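Local coordinates for avirulence protein (Pseudomonas syringae, PDB 4B6X), which is a type III secreted effector, processed in planta, whose C-terminal coiled-coil domain, the part crystallised here, probably contributes to triggering plant immunity, at residues A23-R28 with R77-L81. Residue numbers count along the deposited sequence, not the author numbering.
Sequences AGAALR and RFAVL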
# COMPACT_ATOMS: atom_id res chain seq x y z
N ALA A 23 -6.25 9.07 16.91
CA ALA A 23 -5.30 7.98 17.02
C ALA A 23 -4.59 7.68 15.67
O ALA A 23 -5.06 8.04 14.57
CB ALA A 23 -6.01 6.70 17.55
N GLY A 24 -3.44 7.07 15.77
CA GLY A 24 -2.78 6.50 14.62
C GLY A 24 -2.33 7.46 13.54
O GLY A 24 -2.30 7.08 12.38
N ALA A 25 -1.94 8.67 13.91
CA ALA A 25 -1.52 9.68 12.93
C ALA A 25 -0.38 9.17 12.00
O ALA A 25 -0.51 9.24 10.78
CB ALA A 25 -1.13 11.01 13.62
N ALA A 26 0.71 8.65 12.58
CA ALA A 26 1.88 8.23 11.77
C ALA A 26 1.51 7.06 10.88
O ALA A 26 1.91 7.00 9.71
CB ALA A 26 3.10 7.90 12.66
N LEU A 27 0.73 6.13 11.42
CA LEU A 27 0.25 4.97 10.66
C LEU A 27 -0.66 5.35 9.47
O LEU A 27 -0.55 4.75 8.36
CB LEU A 27 -0.47 4.01 11.59
CG LEU A 27 -0.95 2.67 11.04
CD1 LEU A 27 0.17 1.88 10.29
CD2 LEU A 27 -1.57 1.80 12.22
N ARG A 28 -1.54 6.31 9.69
CA ARG A 28 -2.41 6.83 8.62
C ARG A 28 -1.57 7.40 7.49
O ARG A 28 -1.84 7.13 6.31
CB ARG A 28 -3.39 7.91 9.11
CG ARG A 28 -4.46 8.34 8.04
CD ARG A 28 -5.06 9.78 8.24
NE ARG A 28 -5.16 10.20 9.65
CZ ARG A 28 -6.24 10.07 10.44
NH1 ARG A 28 -7.39 9.53 10.00
NH2 ARG A 28 -6.16 10.48 11.72
N ARG A 77 -4.29 -2.78 10.76
CA ARG A 77 -3.81 -2.24 12.03
C ARG A 77 -4.42 -0.91 12.37
O ARG A 77 -4.67 -0.62 13.55
CB ARG A 77 -2.29 -2.12 12.06
CG ARG A 77 -1.57 -3.44 12.20
CD ARG A 77 -0.11 -3.35 11.76
NE ARG A 77 0.64 -2.27 12.42
CZ ARG A 77 1.86 -1.87 12.06
NH1 ARG A 77 2.48 -2.43 11.04
NH2 ARG A 77 2.47 -0.88 12.73
N PHE A 78 -4.65 -0.11 11.33
CA PHE A 78 -5.21 1.21 11.50
C PHE A 78 -6.71 1.16 11.80
O PHE A 78 -7.23 1.95 12.59
CB PHE A 78 -4.99 2.04 10.26
CG PHE A 78 -5.55 3.42 10.39
CD1 PHE A 78 -4.99 4.32 11.28
CD2 PHE A 78 -6.67 3.80 9.64
CE1 PHE A 78 -5.52 5.62 11.43
CE2 PHE A 78 -7.19 5.08 9.75
CZ PHE A 78 -6.62 6.00 10.67
N ALA A 79 -7.40 0.24 11.15
CA ALA A 79 -8.82 0.05 11.42
C ALA A 79 -9.04 -0.34 12.88
O ALA A 79 -9.96 0.13 13.50
CB ALA A 79 -9.45 -0.98 10.46
N VAL A 80 -8.19 -1.21 13.43
CA VAL A 80 -8.33 -1.58 14.85
C VAL A 80 -8.21 -0.33 15.71
O VAL A 80 -9.05 -0.05 16.59
CB VAL A 80 -7.28 -2.61 15.31
CG1 VAL A 80 -7.31 -2.71 16.84
CG2 VAL A 80 -7.61 -3.97 14.69
N LEU A 81 -7.18 0.42 15.44
CA LEU A 81 -6.87 1.60 16.19
C LEU A 81 -7.98 2.66 16.10
O LEU A 81 -8.37 3.26 17.10
CB LEU A 81 -5.56 2.10 15.65
CG LEU A 81 -4.73 3.11 16.35
CD1 LEU A 81 -3.20 2.86 15.96
CD2 LEU A 81 -5.33 4.41 15.87
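This contact lies near the open end of an antiparallel helical hairpin, the two-helix coiled coil of the processed C-terminal domain. The first turn of helix 25-50 and the residues just before it pack on a turn of helix 54-89. Leu27 supplies the apolar centre. Leu27 CD2 lies 3.7 Å from Phe78 N, 3.9 Å from Phe78 CB and 4.2 Å from Leu81 CD1. Leu27 CD1 also sits over one face of the Arg77 guanidinium. Phe78 reaches across to the start of the other helix, and its CE1 is 3.7 Å from Gly24 O. Arg28 flanks the ring at its edge, with NH1 3.7 Å from Phe78 CZ, which lies over one face of that guanidinium. Gly24 is the N-cap residue, and its O accepts the first-turn hydrogen bond from Arg28 N at 2.9 Å. Gly24 and Leu81 are the closest CA pair, 6.6 Å apart. Gly24 has positive phi, and a CB there would sit tightly against Phe78 CE1. No hydrogen bond joins the two segments, so the interface rests on apolar packing and the aliphatic and planar parts of the arginines. Ala23 N also makes a weak hydrogen bond to Asp85 OD2, further along helix 54-89. The contact lies far from the 51-53 turn that links the helices, and helix 54-89 runs on past it toward the C-terminus.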